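PDB 2WW8: CELL WALL surface anchor family protein from Streptococcus pneumoniae, which acts as the pilus adhesin RrgA, probably attaching the bacterium to host cells through a von Willebrand A-type, integrin-like domain. Local coordinates for residues Pro224-Ile229 and Glu267-Leu272; Asp533-Gly538 and Asn580-Thr585; Ile539-Asp544 and Tyr566-Asp571. All blocks are in the same frame, centred on the assembly; numbering follows the deposited sequence. Where two conformers were deposited one is given.

Interaction 1. Residues Pro224-Ile229 and Glu267-Leu272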
ATOM      1  N   PRO A 224      -7.801 -34.061   2.436  1.00 16.87           N
ATOM      2  CA  PRO A 224      -8.320 -32.761   2.804  1.00 16.86           C
ATOM      3  C   PRO A 224      -9.478 -32.970   3.783  1.00 14.72           C
ATOM      4  O   PRO A 224      -9.863 -34.120   4.059  1.00 14.76           O
ATOM      5  CB  PRO A 224      -8.751 -32.184   1.459  1.00 16.35           C
ATOM      6  CG  PRO A 224      -9.330 -33.369   0.793  1.00 14.80           C
ATOM      7  CD  PRO A 224      -8.331 -34.478   1.124  1.00 16.75           C
ATOM      8  N   LEU A 225      -9.979 -31.854   4.305  1.00 13.70           N
ATOM      9  CA  LEU A 225     -11.102 -31.864   5.267  1.00 12.49           C
ATOM     10  C   LEU A 225     -12.427 -31.502   4.637  1.00 11.41           C
ATOM     11  O   LEU A 225     -12.486 -30.582   3.832  1.00 11.40           O
ATOM     12  CB  LEU A 225     -10.867 -30.802   6.343  1.00 10.98           C
ATOM     13  CG  LEU A 225      -9.526 -30.895   7.086  1.00 14.20           C
ATOM     14  CD1 LEU A 225      -9.432 -29.684   8.028  1.00 13.07           C
ATOM     15  CD2 LEU A 225      -9.415 -32.208   7.890  1.00 12.98           C
ATOM     16  N   ASP A 226     -13.483 -32.213   5.033  1.00 13.52           N
ATOM     17  CA  ASP A 226     -14.881 -31.904   4.752  1.00 13.06           C
ATOM     18  C   ASP A 226     -15.531 -31.665   6.128  1.00 11.87           C
ATOM     19  O   ASP A 226     -15.673 -32.586   6.934  1.00 14.49           O
ATOM     20  CB  ASP A 226     -15.612 -33.069   4.016  1.00 10.49           C
ATOM     21  CG  ASP A 226     -15.361 -33.075   2.493  1.00 14.91           C
ATOM     22  OD1 ASP A 226     -15.085 -32.019   1.879  1.00 14.57           O
ATOM     23  OD2 ASP A 226     -15.369 -34.175   1.897  1.00 13.72           O
ATOM     24  N   VAL A 227     -15.947 -30.437   6.381  1.00 13.55           N
ATOM     25  CA  VAL A 227     -16.304 -29.995   7.713  1.00 11.59           C
ATOM     26  C   VAL A 227     -17.735 -29.439   7.745  1.00 12.60           C
ATOM     27  O   VAL A 227     -18.090 -28.596   6.940  1.00 13.00           O
ATOM     28  CB  VAL A 227     -15.338 -28.883   8.216  1.00 12.36           C
ATOM     29  CG1 VAL A 227     -15.685 -28.541   9.638  1.00  9.64           C
ATOM     30  CG2 VAL A 227     -13.827 -29.333   8.082  1.00  8.77           C
ATOM     31  N   VAL A 228     -18.547 -29.905   8.698  1.00 12.10           N
ATOM     32  CA  VAL A 228     -19.824 -29.228   8.950  1.00 12.86           C
ATOM     33  C   VAL A 228     -19.729 -28.500  10.316  1.00 13.34           C
ATOM     34  O   VAL A 228     -19.268 -29.057  11.324  1.00 12.89           O
ATOM     35  CB  VAL A 228     -20.972 -30.243   9.050  1.00 11.18           C
ATOM     36  CG1 VAL A 228     -22.325 -29.496   9.397  1.00 12.64           C
ATOM     37  CG2 VAL A 228     -21.083 -31.074   7.691  1.00 11.33           C
ATOM     38  N   ILE A 229     -20.158 -27.250  10.342  1.00 14.05           N
ATOM     39  CA  ILE A 229     -20.259 -26.529  11.649  1.00 15.67           C
ATOM     40  C   ILE A 229     -21.718 -26.473  12.074  1.00 14.93           C
ATOM     41  O   ILE A 229     -22.550 -26.046  11.266  1.00 14.04           O
ATOM     42  CB  ILE A 229     -19.713 -25.126  11.529  1.00 16.23           C
ATOM     43  CG1 ILE A 229     -18.237 -25.247  11.221  1.00 17.20           C
ATOM     44  CG2 ILE A 229     -20.006 -24.283  12.806  1.00 15.32           C
ATOM     45  CD1 ILE A 229     -17.558 -23.933  10.929  1.00 23.99           C
ATOM     46  N   GLU A 267      -8.253 -26.815  -0.716  1.00 13.77           N
ATOM     47  CA  GLU A 267      -8.866 -28.153  -0.790  1.00 16.59           C
ATOM     48  C   GLU A 267      -9.963 -28.519   0.218  1.00 16.43           C
ATOM     49  O   GLU A 267     -10.743 -29.471   0.007  1.00 16.77           O
ATOM     50  CB  GLU A 267      -7.828 -29.268  -0.764  1.00 17.75           C
ATOM     51  CG  GLU A 267      -6.598 -29.000  -1.581  1.00 23.65           C
ATOM     52  CD  GLU A 267      -6.689 -29.785  -2.833  1.00 38.80           C
ATOM     53  OE1 GLU A 267      -7.750 -29.552  -3.470  1.00 40.01           O
ATOM     54  OE2 GLU A 267      -5.754 -30.602  -3.121  1.00 41.35           O
ATOM     55  N   ASN A 268     -10.073 -27.743   1.297  1.00 14.80           N
ATOM     56  CA  ASN A 268     -10.923 -28.141   2.408  1.00 14.15           C
ATOM     57  C   ASN A 268     -12.299 -27.619   2.022  1.00 13.08           C
ATOM     58  O   ASN A 268     -12.374 -26.725   1.214  1.00 13.81           O
ATOM     59  CB  ASN A 268     -10.432 -27.517   3.718  1.00 13.91           C
ATOM     60  CG  ASN A 268      -9.133 -28.138   4.221  1.00 12.07           C
ATOM     61  OD1 ASN A 268      -8.752 -29.242   3.833  1.00 10.58           O
ATOM     62  ND2 ASN A 268      -8.495 -27.465   5.161  1.00  7.57           N
ATOM     63  N   ARG A 269     -13.375 -28.214   2.533  1.00 12.60           N
ATOM     64  CA  ARG A 269     -14.691 -27.706   2.216  1.00 12.65           C
ATOM     65  C   ARG A 269     -15.457 -27.555   3.530  1.00 11.01           C
ATOM     66  O   ARG A 269     -15.180 -28.292   4.475  1.00 11.48           O
ATOM     67  CB  ARG A 269     -15.434 -28.662   1.274  1.00 12.22           C
ATOM     68  CG  ARG A 269     -14.984 -28.616  -0.200  1.00 14.39           C
ATOM     69  CD  ARG A 269     -15.233 -30.057  -0.689  1.00 16.48           C
ATOM     70  NE  ARG A 269     -16.544 -30.221  -1.267  1.00 16.59           N
ATOM     71  CZ  ARG A 269     -17.325 -31.300  -1.199  1.00 19.38           C
ATOM     72  NH1 ARG A 269     -17.041 -32.401  -0.536  1.00 12.29           N
ATOM     73  NH2 ARG A 269     -18.484 -31.271  -1.832  1.00 23.61           N
ATOM     74  N   VAL A 270     -16.399 -26.605   3.592  1.00 12.05           N
ATOM     75  CA  VAL A 270     -17.192 -26.323   4.798  0.50 10.88           C
ATOM     76  C   VAL A 270     -18.678 -26.138   4.454  1.00 11.98           C
ATOM     77  O   VAL A 270     -19.021 -25.647   3.350  1.00 12.11           O
ATOM     78  CB  VAL A 270     -16.669 -25.027   5.535  0.50 11.16           C
ATOM     79  CG1 VAL A 270     -15.347 -25.302   6.174  0.50 14.97           C
ATOM     80  CG2 VAL A 270     -16.589 -23.804   4.634  0.50  2.97           C
ATOM     81  N   ALA A 271     -19.532 -26.477   5.405  1.00 10.06           N
ATOM     82  CA  ALA A 271     -20.962 -26.200   5.345  1.00 13.67           C
ATOM     83  C   ALA A 271     -21.354 -25.729   6.754  1.00 12.84           C
ATOM     84  O   ALA A 271     -20.595 -25.914   7.682  1.00 14.59           O
ATOM     85  CB  ALA A 271     -21.683 -27.514   5.029  1.00 12.09           C
ATOM     86  N   LEU A 272     -22.552 -25.166   6.927  1.00 15.57           N
ATOM     87  CA  LEU A 272     -22.967 -24.460   8.139  1.00 13.99           C
ATOM     88  C   LEU A 272     -24.427 -24.825   8.365  1.00 13.58           C
ATOM     89  O   LEU A 272     -25.285 -24.708   7.460  1.00 11.16           O
ATOM     90  CB  LEU A 272     -22.806 -22.934   7.951  1.00 13.49           C
ATOM     91  CG  LEU A 272     -23.542 -22.077   9.019  1.00 18.38           C
ATOM     92  CD1 LEU A 272     -22.869 -22.269  10.406  1.00 18.25           C
ATOM     93  CD2 LEU A 272     -23.551 -20.595   8.525  1.00 14.98           C
TER

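Interaction 2. Residues Asp533-Gly538 and Asn580-Thr585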
ATOM      1  N   ASP A 533     -14.597 -37.101  13.008  1.00 13.34           N
ATOM      2  CA  ASP A 533     -14.179 -36.320  14.185  1.00 13.82           C
ATOM      3  C   ASP A 533     -15.355 -35.394  14.560  1.00 13.48           C
ATOM      4  O   ASP A 533     -15.799 -34.537  13.808  1.00 14.37           O
ATOM      5  CB  ASP A 533     -12.917 -35.487  13.924  1.00 12.29           C
ATOM      6  CG  ASP A 533     -11.727 -36.359  13.587  1.00 18.69           C
ATOM      7  OD1 ASP A 533     -11.112 -36.855  14.553  1.00 21.79           O
ATOM      8  OD2 ASP A 533     -11.410 -36.557  12.380  1.00 23.85           O
ATOM      9  N   VAL A 534     -15.815 -35.474  15.797  1.00 14.29           N
ATOM     10  CA  VAL A 534     -16.937 -34.624  16.249  1.00 13.30           C
ATOM     11  C   VAL A 534     -16.440 -33.947  17.526  1.00 14.12           C
ATOM     12  O   VAL A 534     -16.177 -34.654  18.526  1.00 11.20           O
ATOM     13  CB  VAL A 534     -18.180 -35.478  16.588  1.00 12.08           C
ATOM     14  CG1 VAL A 534     -19.345 -34.551  16.961  1.00 11.54           C
ATOM     15  CG2 VAL A 534     -18.561 -36.352  15.362  1.00 14.30           C
ATOM     16  N   PHE A 535     -16.371 -32.622  17.458  1.00 12.85           N
ATOM     17  CA  PHE A 535     -15.938 -31.725  18.547  1.00 12.23           C
ATOM     18  C   PHE A 535     -17.137 -30.878  19.017  1.00 13.60           C
ATOM     19  O   PHE A 535     -17.882 -30.381  18.181  1.00 13.54           O
ATOM     20  CB  PHE A 535     -14.912 -30.743  17.978  1.00 11.02           C
ATOM     21  CG  PHE A 535     -13.679 -31.411  17.457  1.00 10.41           C
ATOM     22  CD1 PHE A 535     -12.796 -32.036  18.334  1.00 14.62           C
ATOM     23  CD2 PHE A 535     -13.399 -31.412  16.086  1.00  8.63           C
ATOM     24  CE1 PHE A 535     -11.604 -32.663  17.883  1.00 13.07           C
ATOM     25  CE2 PHE A 535     -12.178 -32.047  15.619  1.00 12.19           C
ATOM     26  CZ  PHE A 535     -11.316 -32.701  16.512  1.00 12.52           C
ATOM     27  N   THR A 536     -17.328 -30.738  20.320  1.00 11.52           N
ATOM     28  CA  THR A 536     -18.437 -30.008  20.895  1.00 13.21           C
ATOM     29  C   THR A 536     -17.835 -28.960  21.832  1.00 13.75           C
ATOM     30  O   THR A 536     -17.055 -29.248  22.781  1.00 12.64           O
ATOM     31  CB  THR A 536     -19.376 -30.959  21.670  1.00 13.26           C
ATOM     32  OG1 THR A 536     -19.750 -32.025  20.771  1.00 19.05           O
ATOM     33  CG2 THR A 536     -20.685 -30.245  22.115  1.00 14.35           C
ATOM     34  N   VAL A 537     -18.162 -27.715  21.531  1.00 12.88           N
ATOM     35  CA  VAL A 537     -17.800 -26.594  22.419  1.00 14.19           C
ATOM     36  C   VAL A 537     -19.120 -26.119  23.036  1.00 13.02           C
ATOM     37  O   VAL A 537     -19.985 -25.600  22.295  1.00 13.58           O
ATOM     38  CB  VAL A 537     -17.076 -25.480  21.625  1.00 14.28           C
ATOM     39  CG1 VAL A 537     -16.810 -24.221  22.447  1.00 16.11           C
ATOM     40  CG2 VAL A 537     -15.695 -25.993  21.120  1.00 12.99           C
ATOM     41  N   GLY A 538     -19.298 -26.392  24.330  1.00 13.65           N
ATOM     42  CA  GLY A 538     -20.437 -25.884  25.107  1.00 13.20           C
ATOM     43  C   GLY A 538     -20.179 -24.483  25.655  1.00 14.94           C
ATOM     44  O   GLY A 538     -19.040 -24.078  25.976  1.00 14.26           O
ATOM     45  N   ASN A 580     -10.214 -23.360  18.093  1.00 13.56           N
ATOM     46  CA  ASN A 580      -8.850 -23.446  17.602  1.00 15.54           C
ATOM     47  C   ASN A 580      -8.007 -24.619  18.159  1.00 15.64           C
ATOM     48  O   ASN A 580      -7.244 -25.253  17.431  1.00 18.57           O
ATOM     49  CB  ASN A 580      -8.156 -22.093  17.822  1.00 15.48           C
ATOM     50  CG  ASN A 580      -7.035 -21.873  16.830  1.00 20.21           C
ATOM     51  OD1 ASN A 580      -7.040 -22.387  15.710  1.00 26.71           O
ATOM     52  ND2 ASN A 580      -6.020 -21.195  17.277  1.00 19.50           N
ATOM     53  N   ARG A 581      -8.082 -24.870  19.459  1.00 14.08           N
ATOM     54  CA  ARG A 581      -7.448 -26.002  20.110  1.00 13.80           C
ATOM     55  C   ARG A 581      -7.889 -27.328  19.463  1.00 11.89           C
ATOM     56  O   ARG A 581      -7.052 -28.181  19.152  1.00 11.77           O
ATOM     57  CB  ARG A 581      -7.823 -25.994  21.616  1.00 14.80           C
ATOM     58  CG  ARG A 581      -6.935 -26.924  22.451  1.00 18.77           C
ATOM     59  CD  ARG A 581      -7.221 -26.839  23.951  1.00 24.60           C
ATOM     60  NE  ARG A 581      -8.532 -27.411  24.330  1.00 30.23           N
ATOM     61  CZ  ARG A 581      -8.810 -28.711  24.500  1.00 26.42           C
ATOM     62  NH1 ARG A 581      -7.889 -29.641  24.348  1.00 32.60           N
ATOM     63  NH2 ARG A 581     -10.005 -29.105  24.870  1.00 28.79           N
ATOM     64  N   TYR A 582      -9.176 -27.510  19.220  1.00  8.95           N
ATOM     65  CA  TYR A 582      -9.652 -28.781  18.630  1.00 10.12           C
ATOM     66  C   TYR A 582      -9.191 -28.832  17.151  1.00 12.06           C
ATOM     67  O   TYR A 582      -8.753 -29.897  16.665  1.00 12.43           O
ATOM     68  CB  TYR A 582     -11.183 -28.937  18.763  1.00  9.65           C
ATOM     69  CG  TYR A 582     -11.663 -29.376  20.124  1.00 12.78           C
ATOM     70  CD1 TYR A 582     -11.029 -30.402  20.796  1.00 10.69           C
ATOM     71  CD2 TYR A 582     -12.789 -28.793  20.722  1.00 12.16           C
ATOM     72  CE1 TYR A 582     -11.426 -30.826  22.028  1.00 10.56           C
ATOM     73  CE2 TYR A 582     -13.232 -29.264  21.952  1.00 10.91           C
ATOM     74  CZ  TYR A 582     -12.550 -30.248  22.595  1.00 15.77           C
ATOM     75  OH  TYR A 582     -12.962 -30.711  23.807  1.00 15.16           O
ATOM     76  N   PHE A 583      -9.230 -27.682  16.464  1.00 11.63           N
ATOM     77  CA  PHE A 583      -8.683 -27.612  15.120  1.00 12.56           C
ATOM     78  C   PHE A 583      -7.229 -28.167  15.092  1.00 15.46           C
ATOM     79  O   PHE A 583      -6.841 -28.926  14.202  1.00 15.07           O
ATOM     80  CB  PHE A 583      -8.819 -26.181  14.590  1.00 10.69           C
ATOM     81  CG  PHE A 583      -8.418 -26.008  13.123  1.00 14.53           C
ATOM     82  CD1 PHE A 583      -8.944 -26.859  12.155  1.00 17.35           C
ATOM     83  CD2 PHE A 583      -7.535 -25.033  12.719  1.00 15.14           C
ATOM     84  CE1 PHE A 583      -8.610 -26.720  10.801  1.00 18.82           C
ATOM     85  CE2 PHE A 583      -7.140 -24.921  11.350  1.00 16.46           C
ATOM     86  CZ  PHE A 583      -7.710 -25.750  10.396  1.00 16.07           C
ATOM     87  N   HIS A 584      -6.419 -27.726  16.059  1.00 14.04           N
ATOM     88  CA  HIS A 584      -5.041 -28.115  16.155  1.00 14.41           C
ATOM     89  C   HIS A 584      -4.896 -29.585  16.595  1.00 14.36           C
ATOM     90  O   HIS A 584      -3.788 -30.076  16.647  1.00 14.47           O
ATOM     91  CB  HIS A 584      -4.212 -27.165  17.042  1.00 13.62           C
ATOM     92  CG  HIS A 584      -3.893 -25.852  16.403  1.00 19.55           C
ATOM     93  ND1 HIS A 584      -4.811 -24.830  16.289  1.00 24.03           N
ATOM     94  CD2 HIS A 584      -2.746 -25.378  15.857  1.00 23.46           C
ATOM     95  CE1 HIS A 584      -4.257 -23.788  15.691  1.00 23.26           C
ATOM     96  NE2 HIS A 584      -3.007 -24.103  15.414  1.00 24.52           N
ATOM     97  N   THR A 585      -5.954 -30.337  16.876  1.00 15.01           N
ATOM     98  CA  THR A 585      -5.651 -31.743  17.119  1.00 15.47           C
ATOM     99  C   THR A 585      -5.637 -32.477  15.773  1.00 16.05           C
ATOM    100  O   THR A 585      -5.256 -33.631  15.717  1.00 16.91           O
ATOM    101  CB  THR A 585      -6.656 -32.433  18.079  1.00 16.15           C
ATOM    102  OG1 THR A 585      -7.935 -32.505  17.430  1.00 12.95           O
ATOM    103  CG2 THR A 585      -6.765 -31.704  19.425  1.00 12.88           C
TER

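Interaction 3. Residues Ile539-Asp544 and Tyr566-Asp571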
ATOM      1  N   ILE A 539     -21.255 -23.697  25.715  1.00 16.09           N
ATOM      2  CA  ILE A 539     -21.161 -22.341  26.253  1.00 14.22           C
ATOM      3  C   ILE A 539     -21.984 -22.288  27.556  1.00 15.52           C
ATOM      4  O   ILE A 539     -23.210 -22.159  27.518  1.00 13.41           O
ATOM      5  CB  ILE A 539     -21.670 -21.297  25.274  1.00 14.36           C
ATOM      6  CG1 ILE A 539     -20.806 -21.291  24.003  1.00 15.51           C
ATOM      7  CG2 ILE A 539     -21.552 -19.909  25.923  1.00 15.83           C
ATOM      8  CD1 ILE A 539     -21.633 -20.792  22.823  1.00 11.77           C
ATOM      9  N   GLY A 540     -21.306 -22.302  28.705  1.00 14.77           N
ATOM     10  CA  GLY A 540     -21.994 -22.101  29.973  1.00 16.98           C
ATOM     11  C   GLY A 540     -22.973 -23.232  30.242  1.00 20.20           C
ATOM     12  O   GLY A 540     -23.975 -23.018  30.935  1.00 22.07           O
ATOM     13  N   ILE A 541     -22.712 -24.446  29.764  1.00 17.83           N
ATOM     14  CA  ILE A 541     -23.693 -25.528  29.933  1.00 20.11           C
ATOM     15  C   ILE A 541     -23.805 -25.994  31.372  1.00 20.88           C
ATOM     16  O   ILE A 541     -22.759 -26.314  31.970  1.00 23.61           O
ATOM     17  CB  ILE A 541     -23.345 -26.786  29.096  1.00 21.00           C
ATOM     18  CG1 ILE A 541     -23.082 -26.301  27.682  1.00 20.90           C
ATOM     19  CG2 ILE A 541     -24.462 -27.906  29.167  1.00 17.79           C
ATOM     20  CD1 ILE A 541     -24.141 -26.375  26.714  1.00 20.98           C
ATOM     21  N   ASN A 542     -25.020 -26.001  31.934  1.00 18.17           N
ATOM     22  CA  ASN A 542     -25.160 -26.421  33.333  1.00 17.33           C
ATOM     23  C   ASN A 542     -26.393 -27.314  33.501  1.00 16.47           C
ATOM     24  O   ASN A 542     -26.743 -27.732  34.596  1.00 16.91           O
ATOM     25  CB  ASN A 542     -25.233 -25.201  34.280  1.00 16.80           C
ATOM     26  CG  ASN A 542     -26.400 -24.249  33.932  1.00 19.51           C
ATOM     27  OD1 ASN A 542     -27.289 -24.565  33.135  1.00 16.99           O
ATOM     28  ND2 ASN A 542     -26.372 -23.044  34.527  1.00 22.74           N
ATOM     29  N   GLY A 543     -27.060 -27.615  32.402  1.00 16.57           N
ATOM     30  CA  GLY A 543     -28.182 -28.543  32.456  1.00 17.27           C
ATOM     31  C   GLY A 543     -29.566 -27.902  32.473  1.00 20.02           C
ATOM     32  O   GLY A 543     -30.559 -28.628  32.312  1.00 20.85           O
ATOM     33  N   ASP A 544     -29.649 -26.573  32.603  1.00 19.67           N
ATOM     34  CA  ASP A 544     -30.906 -25.854  32.543  1.00 21.66           C
ATOM     35  C   ASP A 544     -31.429 -25.998  31.140  1.00 21.03           C
ATOM     36  O   ASP A 544     -30.679 -25.924  30.172  1.00 22.22           O
ATOM     37  CB  ASP A 544     -30.676 -24.359  32.811  1.00 23.23           C
ATOM     38  CG  ASP A 544     -30.495 -24.044  34.289  1.00 35.72           C
ATOM     39  OD1 ASP A 544     -30.757 -24.932  35.152  1.00 46.35           O
ATOM     40  OD2 ASP A 544     -30.070 -22.902  34.608  1.00 42.95           O
ATOM     41  N   TYR A 566     -15.375 -32.899  23.980  1.00 12.32           N
ATOM     42  CA  TYR A 566     -16.268 -31.852  24.501  1.00 12.30           C
ATOM     43  C   TYR A 566     -15.534 -30.956  25.514  1.00 13.73           C
ATOM     44  O   TYR A 566     -14.902 -31.465  26.437  1.00 14.17           O
ATOM     45  CB  TYR A 566     -17.418 -32.512  25.273  1.00 12.46           C
ATOM     46  CG  TYR A 566     -18.251 -31.523  26.100  1.00 11.70           C
ATOM     47  CD1 TYR A 566     -18.923 -30.465  25.465  1.00 13.29           C
ATOM     48  CD2 TYR A 566     -18.344 -31.645  27.485  1.00 13.75           C
ATOM     49  CE1 TYR A 566     -19.701 -29.588  26.177  1.00 14.25           C
ATOM     50  CE2 TYR A 566     -19.147 -30.745  28.247  1.00 13.78           C
ATOM     51  CZ  TYR A 566     -19.777 -29.716  27.573  1.00 17.97           C
ATOM     52  OH  TYR A 566     -20.599 -28.810  28.228  1.00 17.02           O
ATOM     53  N   THR A 567     -15.644 -29.643  25.372  1.00 13.50           N
ATOM     54  CA  THR A 567     -15.223 -28.709  26.404  1.00 14.86           C
ATOM     55  C   THR A 567     -16.328 -27.693  26.636  1.00 15.04           C
ATOM     56  O   THR A 567     -16.888 -27.157  25.656  1.00 13.68           O
ATOM     57  CB  THR A 567     -13.943 -27.950  26.017  1.00 14.70           C
ATOM     58  OG1 THR A 567     -12.918 -28.922  25.793  1.00 21.96           O
ATOM     59  CG2 THR A 567     -13.459 -27.029  27.133  1.00 15.08           C
ATOM     60  N   ASN A 568     -16.578 -27.428  27.912  1.00 14.73           N
ATOM     61  CA  ASN A 568     -17.501 -26.376  28.317  1.00 16.44           C
ATOM     62  C   ASN A 568     -16.735 -25.080  28.533  1.00 17.55           C
ATOM     63  O   ASN A 568     -15.850 -25.034  29.345  1.00 17.42           O
ATOM     64  CB  ASN A 568     -18.280 -26.749  29.578  1.00 16.68           C
ATOM     65  CG  ASN A 568     -19.446 -25.786  29.839  1.00 19.85           C
ATOM     66  OD1 ASN A 568     -20.168 -25.454  28.926  1.00 21.37           O
ATOM     67  ND2 ASN A 568     -19.607 -25.325  31.087  1.00 21.31           N
ATOM     68  N   VAL A 569     -17.032 -24.020  27.776  1.00 18.02           N
ATOM     69  CA  VAL A 569     -16.394 -22.718  27.979  1.00 16.87           C
ATOM     70  C   VAL A 569     -17.244 -21.842  28.888  1.00 19.06           C
ATOM     71  O   VAL A 569     -18.453 -21.680  28.684  1.00 18.59           O
ATOM     72  CB  VAL A 569     -16.221 -22.102  26.557  1.00 15.45           C
ATOM     73  CG1 VAL A 569     -15.773 -20.730  26.597  1.00 14.92           C
ATOM     74  CG2 VAL A 569     -15.285 -22.979  25.707  1.00 14.82           C
ATOM     75  N   THR A 570     -16.627 -21.226  29.879  1.00 17.84           N
ATOM     76  CA  THR A 570     -17.401 -20.397  30.785  1.00 20.79           C
ATOM     77  C   THR A 570     -17.203 -18.929  30.394  1.00 19.57           C
ATOM     78  O   THR A 570     -18.065 -18.082  30.569  1.00 20.21           O
ATOM     79  CB  THR A 570     -16.768 -20.551  32.181  1.00 18.93           C
ATOM     80  OG1 THR A 570     -17.228 -21.789  32.699  1.00 25.05           O
ATOM     81  CG2 THR A 570     -17.224 -19.440  33.138  1.00 26.85           C
ATOM     82  N   ASP A 571     -16.024 -18.629  29.875  1.00 19.75           N
ATOM     83  CA  ASP A 571     -15.733 -17.298  29.417  1.00 18.87           C
ATOM     84  C   ASP A 571     -15.982 -17.205  27.901  1.00 18.57           C
ATOM     85  O   ASP A 571     -15.184 -17.694  27.095  1.00 18.11           O
ATOM     86  CB  ASP A 571     -14.289 -17.037  29.803  1.00 19.96           C
ATOM     87  CG  ASP A 571     -13.831 -15.648  29.401  1.00 22.95           C
ATOM     88  OD1 ASP A 571     -14.450 -15.020  28.505  1.00 25.26           O
ATOM     89  OD2 ASP A 571     -12.824 -15.178  29.957  1.00 23.58           O
TER

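Interaction 1. Residues Pro224-Ile229 and Glu267-Leu272
Strands 225-232 and 269-275 are parallel neighbours in the central sheet of a von Willebrand A-type (integrin-like) domain; with helix 247-263 between them they form a beta-alpha-beta crossover, and 269-275 is one of the sheet's two edge strands. The backbone ladder runs through four bonds: Arg269 N to Leu225 O (2.8 Å), Val227 N to Arg269 O (3.0 Å), Ala271 N to Val227 O (3.0 Å) and Ile229 N to Ala271 O (3.0 Å). Arg269 and Ala271 each give and take one bond. Apolar packing divides between the two faces. Val227, Val270, Ile229 and Leu272 share one, where Val227 CB meets Val270 CG1 at 4.1 Å and helix 247-263 packs over Val227, Ile229 and Val270. On the other, Val228 and Ala271 lie against helix 359-373. In a salt bridge, Arg269 NH1 meets Asp226 OD1 (3.1 Å) from above the carboxylate plane, which stands 71° from the guanidinium plane. Arg375 and Ser378 also hold Asp226, and Gln373 O accepts from NH1, so the charge of the buried Asp226 is probably balanced by two arginines. Before strand 269-275 begins, a side-chain amide extends the ladder. Asn268 ND2 is tied to Ile262 O, while Asn268 OD1 accepts from Leu225 N at 2.9 Å in a nearly straight bond (170°), the donor lying above the amide plane.

Interaction 2. Residues Asp533-Gly538 and Asn580-Thr585
Strand 533-539 passes beside the C-terminal part of helix 575-583, the backbones coming nearest at Phe535 and Tyr582, whose CA atoms are 6.9 Å apart. These two aromatic side chains carry the contact, and they slide past each other in opposite directions. Each has CG anti to its own carbonyl carbon, beside the backbone N. The rings are tilted by only 23° but are so far displaced, with their centroids 4.9 Å apart, that they barely overlap. What sits over the Phe535 face is instead Tyr582 CB, a CH-pi contact 3.8 Å from the ring centroid. The rim atom Phe535 CD1 in turn lies over the Tyr582 ring, closing to 3.4 Å from Tyr582 CG, a tight fit. Val537 CG2 comes to the edge of the tyrosine ring, 4.1 Å from Tyr582 CD2, and Thr536 O lies 3.9 Å from Tyr582 CE2. The contact seats helix 575-583 on the parallel sheet of the von Willebrand A-type domain: Phe383 on the adjoining strand 379-386 touches both side chains, so the aromatic cluster spans two strands and the helix. The tyrosine is fixed at its far end as well, because the OH of this buried residue is hydrogen-bonded with Glu564 O and Thr567 OG1. At the tip of the phenylalanine ring, Phe535 CZ and Thr585 OG1 approach tip to tip at 3.5 Å. That hydroxyl is turned by a chi1 of 67° into the crowded position between backbone N and carbonyl carbon, from which it donates to Tyr582 O (2.8 Å) along an in-plane lone pair. Tyr582 O is thus gripped twice, by Thr585 N and Thr585 OG1.

Interaction 3. Residues Ile539-Asp544 and Tyr566-Asp571
At the C-terminal end of strand 533-539, one parallel beta bridge, Ile539 with Val569, ends its pairing with the edge strand 566-569 in the von Willebrand A-type sheet, close to the metal-binding edge of the domain. The bridge is surrounded by satisfied backbone groups: Ile539 bonds to Thr386 on the inner neighbour, whereas Thr567 and Val569 bond back to Gly538. One step on, Gly540 N donates to Val569 O at 2.9 Å, in the plane of that carbonyl. Gly540 then turns the chain with a positive phi of 64°, a value that favours glycine, and brings the next amide round to a side chain. Ile541 N donates to Asn568 OD1 (2.9 Å), approaching on a lone pair in the amide plane. Asn568 reaches it with CG anti to its backbone N (chi1 -168°), crossing Ile541 obliquely. The same oxygen lies 3.4 Å from Gly540 N, but there the angle is too poor for a bond. An asparagine side chain thus takes up the backbone NH of the departing loop where regular strand pairing has stopped. Ile541 is buried against helix 549-558 through Ala552, and its CG1 sits 3.3 Å from Asn568 OD1. Beside it, the phenol end of Tyr566 brings its OH to 3.5 Å from Ile541 CB. The Ile541 side chain is about 7 Å from the magnesium ion held by Ser234, Ser236 and Asp387, and Ile539 packs on Asp387 and Met237, placing this turn next to the site, which is consistent with the MIDAS of integrins. Farther along, the loop fastens itself by an Asx turn, Asn542 OD1 accepting from Asp544 N at 3.1 Å in a nearly straight bond of 167°.

From the N terminus, interaction 1 closes first, its crossover returning through helix 247-263 to set strand 269-275 on one edge of the sheet. Only much later does interaction 2 open, at 533-538, and its loop ends on helix 575-583. Interaction 3 opens where that strand ends and is nested inside, enclosing helix 549-558, with strand 566-569 forming the opposite edge. All three therefore share one parallel sheet, 379-386 lying between the strands of interaction 1 and those of the other two. Interactions 1 and 2 also touch where Leu225 CD1 packs on Phe583 CE1, 4.1 Å apart, whereas interactions 1 and 3 stay about 11 Å apart at their nearest atoms.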